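Local coordinates for trichothecene 3-O-acetyltransferase (Gibberella zeae, PDB 2RKV), which probably transfers the acetyl group of acetyl coenzyme A to the 3-hydroxyl of trichothecene mycotoxins such as T-2, as a member of the BAHD acyltransferase superfamily, at residues T287-A292 / T313-T318; T373-S378 / S410-M415. All coordinates share one frame; numbering follows the deposited sequence.

Contact 1. Residues T287-A292 / T313-T318; sequences TEFCRA and TYHNST. With COA (coenzyme A), chain B.
Thr287 to Arg291 run antiparallel to Thr313 to Ser317, the strand axes 4.6 Å apart at closest approach, pairing the sheet's outermost strand within this chain, 310-318, with strand 286-294. Phe289 and His315 form a hydrogen-bonded pair between the outer pairs Thr287–Ser317 and Arg291–Thr313; Phe289 O accepts His315 N at 3.0 Å.

On the face that carries Glu288 and Cys290, Glu288 and Asn316 lie side by side. Asn316 ND2 donates a long, bent hydrogen bond (3.3 Å, 144°) to Glu288 OE2, on its anti side, with carboxylate and amide planes 52° apart. Next along, Cys290 SG sits 3.7 Å from Tyr314 CD2, at the rim of the ring and near its plane, while the phenol hydroxyl bonds to Leu365 and Gln211.

The other face carries the side chains of Phe289, Arg291, Thr313 and His315. His315 ND1 lies 3.4 Å from Phe289 O, a weak bond that may help set the tilt of the imidazole. Arg291 CG is anti to the backbone N (chi1 -168°), and the extended chain carries the guanidinium to coenzyme A, whose CCP lies over one face, 4.0 Å from Arg291 NH2. A water joins NH1 to Thr313 OG1, and NH2 is salt-bridged to Asp262 and Asp263. Ala292 O approaches cofactor C6P to 3.4 Å. The nearness of Glu288 OE1 and Asp368 OD1 may raise the proton affinity of one of them.

Contact 2. Residues T373-S378 / S410-M415; sequences TSVMLS and SLMYFM. With ZBA (12,13-Epoxytrichothec-9-ene-3,4,8,15-tetrol-4,15-diacetate-8-isovalerate), chain D.
Leu377 CD1 lies over one face of the Phe414 ring, 4.0 Å from its centroid, in a CH-pi contact offset toward the rim; at the Tyr413 ring, by contrast, the toxin oxygen O10 lies at the edge, near the ring plane. Leu377 reaches its position because CG is anti to the backbone N (chi1 166°), and its side chain crosses that of Phe414 at about a right angle. Leu377 CD1 packs 3.8 Å from Met412 CB, while Leu377 CD2 lies 3.7 Å from Phe414 CZ. Farther back, the extended Met412 chain crosses Val375, with Met412 SD 3.7 Å from Val375 CG1, and Ile269 of helix 261-277 covers both Met412 and Phe414.

Beneath these groups the strands pair in parallel. Met376 N donates to Ser410 O, Met376 O accepts Met412 N, and Ser378 both donates to Met412 O and accepts from Phe414 N. Ser410 OG is held by Pro371 and Arg277 where the pairing begins.

On the face shared with Met376, the side chains of Ser378, Leu411 and Tyr413 meet T-2 toxin. Tyr413 OH donates to O10, the pyran ether oxygen, at 2.9 Å. Leu411 CD1 touches C36 of the epoxide at 3.5 Å, and Ser378 CB lies 3.6 Å from the epoxide oxygen O11. Ser378 also lines the coenzyme A pocket, its side chain about 3 Å from the cofactor at the nearest atoms. These two strands thus turn Leu377, Met412 and Phe414 toward helix 261-277 and Ser378, Leu411 and Tyr413 toward the toxin. An ether oxygen can only accept; the Tyr413 bond holds it and probably helps orient the core, and with it the 3-hydroxyl.

In the fold
Followed from the N terminus, the chain lays down strand 286-294, makes the short helix 296-299 and returns along strand 310-318, so contact 1 closes first. Three helices, 319-324, 327-335 and 340-356, then intervene before strand 375-379; a largely irregular excursion leads on to strand 411-414, where contact 2 closes. The two loops follow in series, neither nested nor crossed. They nevertheless share one mixed sheet, because strand 375-379 runs parallel beside strand 286-294: Cys290 N probably bonds to Val375 O, and Thr287 OG1 to Thr373 O. Strand 310-318 lies at the sheet's margin, and Ala292 and Ser378 bring the two inner strands to both ligands.

Contact 1. Residues T287-A292 / T313-T318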
# COMPACT_ATOMS: atom_id res chain seq x y z
N THR A 287 14.20 -13.86 12.11
CA THR A 287 13.10 -13.41 11.27
C THR A 287 12.61 -12.05 11.75
O THR A 287 12.43 -11.83 12.96
CB THR A 287 11.92 -14.43 11.18
OG1 THR A 287 10.87 -13.89 10.36
CG2 THR A 287 11.35 -14.78 12.54
N GLU A 288 12.42 -11.13 10.80
CA GLU A 288 11.92 -9.80 11.13
C GLU A 288 10.60 -9.54 10.42
O GLU A 288 10.50 -9.73 9.21
CB GLU A 288 12.94 -8.73 10.75
CG GLU A 288 12.55 -7.33 11.24
CD GLU A 288 13.57 -6.28 10.85
OE1 GLU A 288 13.89 -6.19 9.64
OE2 GLU A 288 14.05 -5.55 11.73
N PHE A 289 9.59 -9.15 11.18
CA PHE A 289 8.32 -8.68 10.61
C PHE A 289 8.40 -7.16 10.52
O PHE A 289 8.69 -6.50 11.53
CB PHE A 289 7.14 -9.09 11.51
CG PHE A 289 5.79 -8.99 10.84
CD1 PHE A 289 5.17 -10.12 10.34
CD2 PHE A 289 5.11 -7.76 10.75
CE1 PHE A 289 3.90 -10.05 9.74
CE2 PHE A 289 3.84 -7.68 10.14
CZ PHE A 289 3.24 -8.82 9.64
N CYS A 290 8.15 -6.61 9.33
CA CYS A 290 8.12 -5.17 9.13
C CYS A 290 6.68 -4.81 8.78
O CYS A 290 6.17 -5.26 7.75
CB CYS A 290 9.04 -4.77 7.97
SG CYS A 290 10.77 -5.34 8.12
N ARG A 291 6.04 -4.03 9.64
CA ARG A 291 4.61 -3.71 9.47
C ARG A 291 4.39 -2.23 9.17
O ARG A 291 4.82 -1.38 9.95
CB ARG A 291 3.82 -4.10 10.73
CG ARG A 291 2.32 -4.09 10.55
CD ARG A 291 1.61 -4.12 11.91
NE ARG A 291 0.21 -4.54 11.83
CZ ARG A 291 -0.55 -4.75 12.90
NH1 ARG A 291 -0.03 -4.57 14.11
NH2 ARG A 291 -1.82 -5.13 12.77
N ALA A 292 3.74 -1.92 8.05
CA ALA A 292 3.43 -0.52 7.72
C ALA A 292 2.38 0.03 8.68
O ALA A 292 1.37 -0.64 8.96
CB ALA A 292 2.96 -0.38 6.28
N THR A 313 6.65 -0.70 11.99
CA THR A 313 7.08 -1.27 13.26
C THR A 313 7.88 -2.52 12.91
O THR A 313 7.62 -3.19 11.90
CB THR A 313 5.91 -1.58 14.23
OG1 THR A 313 5.00 -2.51 13.63
CG2 THR A 313 5.17 -0.30 14.63
N TYR A 314 8.89 -2.83 13.73
CA TYR A 314 9.80 -3.94 13.47
C TYR A 314 9.75 -4.91 14.62
O TYR A 314 9.72 -4.51 15.78
CB TYR A 314 11.24 -3.43 13.26
CG TYR A 314 11.33 -2.42 12.14
CD1 TYR A 314 11.27 -1.06 12.40
CD2 TYR A 314 11.41 -2.84 10.81
CE1 TYR A 314 11.30 -0.12 11.37
CE2 TYR A 314 11.45 -1.91 9.77
CZ TYR A 314 11.39 -0.56 10.05
OH TYR A 314 11.43 0.36 9.02
N HIS A 315 9.76 -6.20 14.28
CA HIS A 315 9.58 -7.27 15.26
C HIS A 315 10.55 -8.38 14.92
O HIS A 315 10.46 -9.01 13.87
CB HIS A 315 8.13 -7.76 15.23
CG HIS A 315 7.13 -6.65 15.32
ND1 HIS A 315 6.72 -5.91 14.23
CD2 HIS A 315 6.48 -6.12 16.39
CE1 HIS A 315 5.86 -4.99 14.62
NE2 HIS A 315 5.70 -5.09 15.93
N ASN A 316 11.52 -8.59 15.81
CA ASN A 316 12.60 -9.54 15.56
C ASN A 316 12.51 -10.75 16.47
O ASN A 316 12.32 -10.62 17.69
CB ASN A 316 13.96 -8.84 15.70
CG ASN A 316 14.20 -7.85 14.58
OD1 ASN A 316 14.67 -8.22 13.51
ND2 ASN A 316 13.86 -6.59 14.82
N SER A 317 12.63 -11.92 15.87
CA SER A 317 12.56 -13.19 16.60
C SER A 317 13.32 -14.24 15.79
O SER A 317 14.23 -13.89 15.03
CB SER A 317 11.09 -13.59 16.82
OG SER A 317 10.96 -14.73 17.67
N THR A 318 12.98 -15.51 15.98
CA THR A 318 13.52 -16.58 15.14
C THR A 318 12.39 -17.37 14.50
O THR A 318 11.28 -17.43 15.04
CB THR A 318 14.45 -17.55 15.92
OG1 THR A 318 13.70 -18.23 16.94
CG2 THR A 318 15.65 -16.81 16.55
N1A COA B . -10.83 -3.32 23.95
C2A COA B . -10.78 -4.28 22.95
N3A COA B . -10.38 -3.93 21.68
C4A COA B . -10.05 -2.64 21.41
C5A COA B . -10.09 -1.66 22.41
C6A COA B . -10.49 -2.01 23.70
N6A COA B . -10.80 -1.05 24.58
N7A COA B . -9.70 -0.48 21.86
C8A COA B . -9.42 -0.69 20.56
N9A COA B . -9.62 -2.02 20.27
C1B COA B . -9.48 -2.68 18.96
C2B COA B . -10.63 -2.25 18.06
O2B COA B . -11.79 -2.97 18.34
C3B COA B . -10.05 -2.58 16.70
O3B COA B . -10.05 -3.96 16.53
P3B COA B . -10.99 -4.66 15.45
O7A COA B . -10.68 -4.05 14.10
O8A COA B . -12.40 -4.37 15.89
O9A COA B . -10.71 -6.13 15.48
C4B COA B . -8.59 -2.26 16.88
O4B COA B . -8.31 -2.27 18.27
C5B COA B . -8.25 -0.93 16.26
O5B COA B . -6.86 -0.96 16.31
P1A COA B . -5.98 -0.01 15.39
O1A COA B . -6.59 1.40 15.34
O2A COA B . -4.55 -0.04 15.87
O3A COA B . -6.19 -0.53 13.89
P2A COA B . -5.92 -2.00 13.33
O4A COA B . -7.14 -2.42 12.54
O5A COA B . -5.47 -2.97 14.38
O6A COA B . -4.71 -1.76 12.32
CBP COA B . -2.62 -0.86 11.63
CCP COA B . -3.40 -1.50 12.79
CDP COA B . -2.59 -1.84 10.45
CEP COA B . -1.18 -0.62 12.07
CAP COA B . -3.34 0.44 11.27
OAP COA B . -3.36 1.34 12.36
C9P COA B . -2.68 1.14 10.13
O9P COA B . -1.66 2.06 10.39
N8P COA B . -3.14 0.83 8.92
C7P COA B . -2.59 1.38 7.71
C6P COA B . -1.28 0.69 7.36
C5P COA B . -0.81 1.31 6.08
O5P COA B . -0.78 2.55 5.96
N4P COA B . -0.45 0.46 5.12
O HOH W 1 2.54 -3.34 14.92

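Contact 2. Residues T373-S378 / S410-M415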
# COMPACT_ATOMS: atom_id res chain seq x y z
N THR A 373 13.69 -14.56 5.00
CA THR A 373 13.11 -14.85 6.32
C THR A 373 12.17 -13.78 6.87
O THR A 373 11.51 -14.01 7.88
CB THR A 373 14.21 -15.04 7.37
OG1 THR A 373 15.09 -13.91 7.35
CG2 THR A 373 15.01 -16.32 7.10
N SER A 374 12.12 -12.63 6.20
CA SER A 374 11.31 -11.50 6.66
C SER A 374 9.85 -11.60 6.21
O SER A 374 9.47 -12.46 5.41
CB SER A 374 11.90 -10.16 6.20
OG SER A 374 13.17 -9.92 6.80
N VAL A 375 9.03 -10.70 6.75
CA VAL A 375 7.71 -10.40 6.20
C VAL A 375 7.64 -8.89 6.13
O VAL A 375 7.92 -8.22 7.12
CB VAL A 375 6.57 -10.94 7.09
CG1 VAL A 375 5.22 -10.39 6.62
CG2 VAL A 375 6.57 -12.47 7.10
N MET A 376 7.29 -8.35 4.97
CA MET A 376 7.11 -6.91 4.82
C MET A 376 5.66 -6.68 4.41
O MET A 376 5.31 -6.89 3.25
CB MET A 376 8.06 -6.33 3.77
CG MET A 376 9.55 -6.65 4.03
SD MET A 376 10.64 -6.30 2.63
CE MET A 376 10.08 -7.52 1.44
N LEU A 377 4.82 -6.29 5.37
CA LEU A 377 3.38 -6.23 5.15
C LEU A 377 2.81 -4.81 5.27
O LEU A 377 3.13 -4.09 6.22
CB LEU A 377 2.64 -7.15 6.13
CG LEU A 377 1.12 -6.93 6.24
CD1 LEU A 377 0.40 -7.51 5.03
CD2 LEU A 377 0.55 -7.47 7.53
N SER A 378 1.97 -4.44 4.31
CA SER A 378 1.19 -3.20 4.42
C SER A 378 -0.29 -3.48 4.32
O SER A 378 -0.77 -3.98 3.30
CB SER A 378 1.60 -2.18 3.36
OG SER A 378 0.85 -0.98 3.52
N SER A 410 8.58 -11.88 0.00
CA SER A 410 8.17 -11.53 1.37
C SER A 410 7.35 -10.24 1.49
O SER A 410 6.92 -9.86 2.60
CB SER A 410 9.36 -11.52 2.32
OG SER A 410 9.93 -12.82 2.38
N LEU A 411 7.14 -9.57 0.36
CA LEU A 411 6.24 -8.41 0.33
C LEU A 411 4.79 -8.87 0.38
O LEU A 411 4.40 -9.83 -0.31
CB LEU A 411 6.49 -7.56 -0.92
CG LEU A 411 5.71 -6.25 -1.06
CD1 LEU A 411 5.98 -5.31 0.11
CD2 LEU A 411 6.09 -5.60 -2.40
N MET A 412 3.97 -8.20 1.19
CA MET A 412 2.58 -8.60 1.35
C MET A 412 1.67 -7.40 1.56
O MET A 412 2.10 -6.38 2.10
CB MET A 412 2.42 -9.55 2.53
CG MET A 412 3.35 -10.73 2.50
SD MET A 412 3.09 -11.79 3.93
CE MET A 412 4.38 -13.00 3.62
N TYR A 413 0.42 -7.53 1.11
CA TYR A 413 -0.62 -6.52 1.34
C TYR A 413 -1.92 -7.14 1.85
O TYR A 413 -2.24 -8.29 1.54
CB TYR A 413 -0.95 -5.77 0.04
CG TYR A 413 0.24 -5.05 -0.54
CD1 TYR A 413 1.03 -5.64 -1.53
CD2 TYR A 413 0.58 -3.77 -0.10
CE1 TYR A 413 2.14 -4.98 -2.06
CE2 TYR A 413 1.69 -3.10 -0.62
CZ TYR A 413 2.46 -3.71 -1.60
OH TYR A 413 3.56 -3.04 -2.10
N PHE A 414 -2.66 -6.36 2.65
CA PHE A 414 -4.09 -6.65 2.85
C PHE A 414 -4.87 -5.66 2.00
O PHE A 414 -4.60 -4.45 2.04
CB PHE A 414 -4.54 -6.48 4.30
CG PHE A 414 -3.89 -7.43 5.29
CD1 PHE A 414 -3.21 -8.56 4.86
CD2 PHE A 414 -3.98 -7.17 6.66
CE1 PHE A 414 -2.62 -9.43 5.80
CE2 PHE A 414 -3.38 -8.03 7.59
CZ PHE A 414 -2.70 -9.15 7.15
N MET A 415 -5.84 -6.16 1.24
CA MET A 415 -6.73 -5.30 0.48
C MET A 415 -7.68 -4.54 1.40
O MET A 415 -7.84 -4.92 2.57
CB MET A 415 -7.54 -6.13 -0.52
CG MET A 415 -6.69 -6.88 -1.56
SD MET A 415 -5.61 -5.78 -2.52
CE MET A 415 -4.05 -5.96 -1.64
O18 ZBA D . 9.98 -3.44 -1.43
C44 ZBA D . 9.99 -2.45 -2.03
C45 ZBA D . 11.15 -1.88 -2.78
C46 ZBA D . 11.00 -2.06 -4.21
C48 ZBA D . 10.88 -3.46 -4.54
C47 ZBA D . 12.14 -1.63 -5.09
O17 ZBA D . 8.89 -1.69 -2.14
C31 ZBA D . 7.62 -2.17 -1.68
C30 ZBA D . 7.41 -1.91 -0.23
C32 ZBA D . 6.62 -1.53 -2.58
C39 ZBA D . 6.75 -1.93 -4.03
C33 ZBA D . 5.74 -0.69 -2.13
C34 ZBA D . 5.61 -0.28 -0.71
O10 ZBA D . 4.54 -1.10 -0.20
C29 ZBA D . 6.87 -0.53 0.14
C38 ZBA D . 7.90 0.54 -0.22
O12 ZBA D . 9.21 0.06 0.02
C40 ZBA D . 10.16 0.84 0.50
C41 ZBA D . 11.46 0.07 0.62
O13 ZBA D . 10.06 1.93 0.81
C28 ZBA D . 6.48 -0.42 1.68
C37 ZBA D . 7.69 -0.49 2.63
C35 ZBA D . 5.44 -1.50 1.94
C25 ZBA D . 4.28 -1.01 1.17
C36 ZBA D . 5.61 -2.79 2.55
O11 ZBA D . 5.17 -1.70 3.34
C27 ZBA D . 5.59 0.85 1.91
C26 ZBA D . 4.17 0.40 1.65
O16 ZBA D . 3.49 1.23 0.74
O14 ZBA D . 5.70 1.14 3.31
C42 ZBA D . 5.55 2.33 3.87
O15 ZBA D . 5.66 2.50 5.05
C43 ZBA D . 5.20 3.34 2.91